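Long-range contact in inositol monophosphatase (Zymomonas mobilis, PDB 4N81), which probably removes phosphate from small phosphorylated substrates such as inositol monophosphates, as a magnesium-dependent phosphatase of the inositol monophosphatase superfamily: residues D132-T144 and L214-R226. Residues are numbered along the deposited sequence; the frame is centred on the assembly and turned at random.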
loop_
_atom_site.group_PDB
_atom_site.type_symbol
_atom_site.label_atom_id
_atom_site.label_comp_id
_atom_site.label_asym_id
_atom_site.label_seq_id
_atom_site.Cartn_x
_atom_site.Cartn_y
_atom_site.Cartn_z
ATOM N N ASP A 132 16.532 14.241 20.664
ATOM C CA ASP A 132 16.388 14.331 22.123
ATOM C C ASP A 132 14.940 14.190 22.652
ATOM O O ASP A 132 14.642 14.585 23.768
ATOM C CB ASP A 132 17.104 15.577 22.711
ATOM C CG ASP A 132 16.648 16.900 22.081
ATOM O OD1 ASP A 132 15.718 16.912 21.246
ATOM O OD2 ASP A 132 17.218 17.948 22.446
ATOM N N LEU A 133 14.030 13.692 21.823
ATOM C CA LEU A 133 12.651 13.505 22.246
ATOM C C LEU A 133 12.110 12.177 21.727
ATOM O O LEU A 133 12.611 11.643 20.735
ATOM C CB LEU A 133 11.749 14.611 21.696
ATOM C CG LEU A 133 11.579 15.892 22.511
ATOM C CD1 LEU A 133 11.669 15.680 24.027
ATOM C CD2 LEU A 133 12.645 16.755 22.061
ATOM N N PRO A 134 11.068 11.641 22.397
ATOM C CA PRO A 134 10.300 10.507 21.835
ATOM C C PRO A 134 9.617 10.905 20.529
ATOM O O PRO A 134 9.157 12.040 20.343
ATOM C CB PRO A 134 9.236 10.202 22.915
ATOM C CG PRO A 134 9.403 11.243 23.964
ATOM C CD PRO A 134 10.712 11.953 23.788
ATOM N N THR A 135 9.550 9.946 19.628
ATOM C CA THR A 135 8.892 10.114 18.348
ATOM C C THR A 135 7.400 10.280 18.564
ATOM O O THR A 135 6.839 9.631 19.459
ATOM C CB THR A 135 9.188 8.908 17.494
ATOM O OG1 THR A 135 10.572 8.959 17.152
ATOM C CG2 THR A 135 8.356 8.858 16.198
ATOM N N SER A 136 6.785 11.117 17.759
ATOM C CA SER A 136 5.362 11.371 17.818
ATOM C C SER A 136 4.660 11.126 16.468
ATOM O O SER A 136 5.244 11.333 15.472
ATOM C CB SER A 136 5.112 12.805 18.235
ATOM O OG SER A 136 5.370 13.027 19.613
ATOM N N PHE A 137 3.412 10.700 16.522
ATOM C CA PHE A 137 2.636 10.543 15.315
ATOM C C PHE A 137 1.362 11.360 15.538
ATOM O O PHE A 137 0.627 11.083 16.479
ATOM C CB PHE A 137 2.273 9.096 15.114
ATOM C CG PHE A 137 1.357 8.861 13.900
ATOM C CD1 PHE A 137 -0.008 8.677 14.065
ATOM C CD2 PHE A 137 1.894 8.810 12.608
ATOM C CE1 PHE A 137 -0.864 8.417 12.934
ATOM C CE2 PHE A 137 1.074 8.603 11.491
ATOM C CZ PHE A 137 -0.306 8.402 11.647
ATOM N N ASN A 138 1.115 12.367 14.692
ATOM C CA ASN A 138 -0.046 13.282 14.879
ATOM C C ASN A 138 -0.096 13.774 16.316
ATOM O O ASN A 138 -1.158 13.869 16.945
ATOM C CB ASN A 138 -1.372 12.677 14.394
ATOM C CG ASN A 138 -1.401 12.543 12.889
ATOM O OD1 ASN A 138 -0.520 13.070 12.227
ATOM N ND2 ASN A 138 -2.422 11.891 12.334
ATOM N N GLY A 139 1.085 14.092 16.823
ATOM C CA GLY A 139 1.232 14.734 18.115
ATOM C C GLY A 139 1.252 13.801 19.307
ATOM O O GLY A 139 1.448 14.280 20.427
ATOM N N GLU A 140 1.114 12.487 19.100
ATOM C CA GLU A 140 1.156 11.538 20.225
ATOM C C GLU A 140 2.431 10.690 20.268
ATOM O O GLU A 140 2.877 10.245 19.237
ATOM C CB GLU A 140 -0.059 10.597 20.150
ATOM C CG GLU A 140 -1.407 11.335 20.303
ATOM C CD GLU A 140 -1.606 11.880 21.714
ATOM O OE1 GLU A 140 -2.019 13.059 21.868
ATOM O OE2 GLU A 140 -1.344 11.132 22.682
ATOM N N VAL A 141 2.969 10.415 21.459
ATOM C CA VAL A 141 4.174 9.580 21.557
ATOM C C VAL A 141 3.837 8.173 21.073
ATOM O O VAL A 141 2.756 7.662 21.390
ATOM C CB VAL A 141 4.703 9.503 22.983
ATOM C CG1 VAL A 141 5.893 8.501 23.071
ATOM C CG2 VAL A 141 5.160 10.886 23.410
ATOM N N ILE A 142 4.760 7.535 20.354
ATOM C CA ILE A 142 4.509 6.200 19.838
ATOM C C ILE A 142 5.687 5.287 20.134
ATOM O O ILE A 142 6.794 5.763 20.432
ATOM C CB ILE A 142 4.247 6.220 18.299
ATOM C CG1 ILE A 142 5.466 6.804 17.563
ATOM C CG2 ILE A 142 2.889 6.991 17.992
ATOM C CD1 ILE A 142 5.410 6.501 15.984
ATOM N N HIS A 143 5.429 3.974 20.059
ATOM C CA HIS A 143 6.403 2.983 20.449
ATOM C C HIS A 143 6.419 1.827 19.438
ATOM O O HIS A 143 5.367 1.306 19.071
ATOM C CB HIS A 143 5.990 2.390 21.820
ATOM C CG HIS A 143 6.018 3.400 22.928
ATOM N ND1 HIS A 143 4.897 4.100 23.330
ATOM C CD2 HIS A 143 7.039 3.846 23.696
ATOM C CE1 HIS A 143 5.228 4.927 24.308
ATOM N NE2 HIS A 143 6.518 4.787 24.554
ATOM N N THR A 144 7.629 1.373 19.105
ATOM C CA THR A 144 7.780 0.115 18.376
ATOM C C THR A 144 7.354 -1.032 19.315
ATOM O O THR A 144 7.176 -0.812 20.536
ATOM C CB THR A 144 9.191 -0.128 17.964
ATOM O OG1 THR A 144 10.036 -0.206 19.135
ATOM C CG2 THR A 144 9.690 1.019 16.989
ATOM N N LEU A 214 14.121 9.101 8.216
ATOM C CA LEU A 214 13.562 7.921 8.881
ATOM C C LEU A 214 14.307 7.568 10.152
ATOM O O LEU A 214 13.724 7.003 11.108
ATOM C CB LEU A 214 13.625 6.719 7.946
ATOM C CG LEU A 214 13.059 6.956 6.537
ATOM C CD1 LEU A 214 13.297 5.731 5.729
ATOM C CD2 LEU A 214 11.555 7.302 6.587
ATOM N N VAL A 215 15.620 7.799 10.127
ATOM C CA VAL A 215 16.383 7.301 11.296
ATOM C C VAL A 215 15.936 7.852 12.701
ATOM O O VAL A 215 15.708 7.076 13.634
ATOM C CB VAL A 215 17.955 7.501 11.083
ATOM C CG1 VAL A 215 18.777 6.925 12.295
ATOM C CG2 VAL A 215 18.418 6.847 9.739
ATOM N N PRO A 216 15.822 9.182 12.863
ATOM C CA PRO A 216 15.373 9.713 14.165
ATOM C C PRO A 216 13.983 9.234 14.540
ATOM O O PRO A 216 13.685 9.069 15.729
ATOM C CB PRO A 216 15.389 11.246 13.961
ATOM C CG PRO A 216 16.227 11.468 12.763
ATOM C CD PRO A 216 16.118 10.263 11.901
ATOM N N ILE A 217 13.134 9.032 13.535
ATOM C CA ILE A 217 11.744 8.634 13.804
ATOM C C ILE A 217 11.717 7.203 14.339
ATOM O O ILE A 217 11.177 6.950 15.417
ATOM C CB ILE A 217 10.905 8.737 12.499
ATOM C CG1 ILE A 217 10.745 10.233 12.152
ATOM C CG2 ILE A 217 9.548 7.954 12.588
ATOM C CD1 ILE A 217 10.113 10.425 10.724
ATOM N N VAL A 218 12.410 6.311 13.648
ATOM C CA VAL A 218 12.454 4.920 14.087
ATOM C C VAL A 218 13.165 4.792 15.443
ATOM O O VAL A 218 12.662 4.102 16.356
ATOM C CB VAL A 218 13.179 4.048 13.051
ATOM C CG1 VAL A 218 13.465 2.634 13.637
ATOM C CG2 VAL A 218 12.282 3.894 11.761
ATOM N N GLU A 219 14.304 5.468 15.582
ATOM C CA GLU A 219 15.092 5.331 16.793
ATOM C C GLU A 219 14.386 5.962 17.976
ATOM O O GLU A 219 14.417 5.386 19.051
ATOM C CB GLU A 219 16.586 5.779 16.579
ATOM C CG GLU A 219 17.247 4.795 15.491
ATOM C CD GLU A 219 18.783 4.536 15.564
ATOM O OE1 GLU A 219 19.420 5.572 15.836
ATOM O OE2 GLU A 219 19.324 3.324 15.309
ATOM N N GLY A 220 13.661 7.077 17.763
ATOM C CA GLY A 220 13.011 7.763 18.872
ATOM C C GLY A 220 11.720 7.054 19.221
ATOM O O GLY A 220 11.087 7.389 20.250
ATOM N N ALA A 221 11.298 6.116 18.359
ATOM C CA ALA A 221 10.175 5.206 18.719
ATOM C C ALA A 221 10.643 3.972 19.504
ATOM O O ALA A 221 9.842 3.185 19.967
ATOM C CB ALA A 221 9.336 4.790 17.466
ATOM N N GLY A 222 11.950 3.820 19.678
ATOM C CA GLY A 222 12.439 2.650 20.394
ATOM C C GLY A 222 13.057 1.601 19.465
ATOM O O GLY A 222 13.570 0.563 19.935
ATOM N N GLY A 223 13.028 1.860 18.159
ATOM C CA GLY A 223 13.603 0.904 17.202
ATOM C C GLY A 223 15.082 1.118 16.915
ATOM O O GLY A 223 15.781 1.877 17.594
ATOM N N ILE A 224 15.581 0.409 15.912
ATOM C CA ILE A 224 16.986 0.553 15.580
ATOM C C ILE A 224 17.031 0.565 14.046
ATOM O O ILE A 224 16.289 -0.151 13.388
ATOM C CB ILE A 224 17.837 -0.606 16.165
ATOM C CG1 ILE A 224 19.309 -0.521 15.719
ATOM C CG2 ILE A 224 17.298 -1.995 15.766
ATOM C CD1 ILE A 224 20.203 -1.433 16.695
ATOM N N MET A 225 17.906 1.398 13.488
ATOM C CA MET A 225 18.001 1.486 12.053
ATOM C C MET A 225 19.468 1.702 11.701
ATOM O O MET A 225 20.094 2.655 12.172
ATOM C CB MET A 225 17.102 2.618 11.541
ATOM C CG MET A 225 17.016 2.641 10.034
ATOM S SD MET A 225 15.645 3.733 9.529
ATOM C CE MET A 225 16.053 3.745 7.808
ATOM N N ARG A 226 20.019 0.750 10.932
ATOM C CA ARG A 226 21.437 0.716 10.647
ATOM C C ARG A 226 21.669 0.268 9.200
ATOM O O ARG A 226 20.727 -0.082 8.499
ATOM C CB ARG A 226 22.109 -0.355 11.539
ATOM C CG ARG A 226 21.910 -0.176 13.069
ATOM C CD ARG A 226 22.857 0.902 13.557
ATOM N NE ARG A 226 22.502 1.368 14.884
ATOM C CZ ARG A 226 22.847 0.760 16.013
ATOM N NH1 ARG A 226 23.583 -0.362 15.992
ATOM N NH2 ARG A 226 22.455 1.294 17.174
HETATM O O HOH W 1 9.027 6.550 22.002
#
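T135 meets the C-terminal turn of helix 214-220 with both its side chain and its backbone. Chi1 of -69° sets OG1 beside the backbone N and anti to the carbonyl carbon, and OG1 donates to I217 O over 2.7 Å, in the carbonyl plane and on a lone pair. Within the helix that carbonyl receives a weak bond from A221 N, and a threonine hydroxyl suits a place where the helix is running out. The methyl CG2 crosses the I217 side chain at about a right angle, 3.9 Å from I217 CG2, and I217 itself packs on W127 and I118 of the large sheet. T135 N donates to G220 O at 3.0 Å, nearly straight at hydrogen although it stands above the carbonyl plane. Glycine fits at 220 because a CB there would run into T135 OG1.

A221 points its small methyl toward segment 132-144, between T135 and T144, 4.1 Å from T135 CB and 3.8 Å from T144 CG2. Beyond it, G222 takes the positive phi of a Schellman motif, where a CB would press on the preceding carbonyl O, which suits glycine. T144 N bonds A221 O (3.0 Å), while T144 OG1 turns to G245 O and its methyl lies against the backbone of G223.

The contact thus joins the edge hairpin of the seven-stranded sheet to the helix leading into strand 224-226 of the five-stranded sheet. Its chemistry implies that the carbonyls of I217, G220 and A221, at the helix end, gain partners from T135 and T144 and, at G220, from a water that also donates to I142 O, with small apolar groups filling between them.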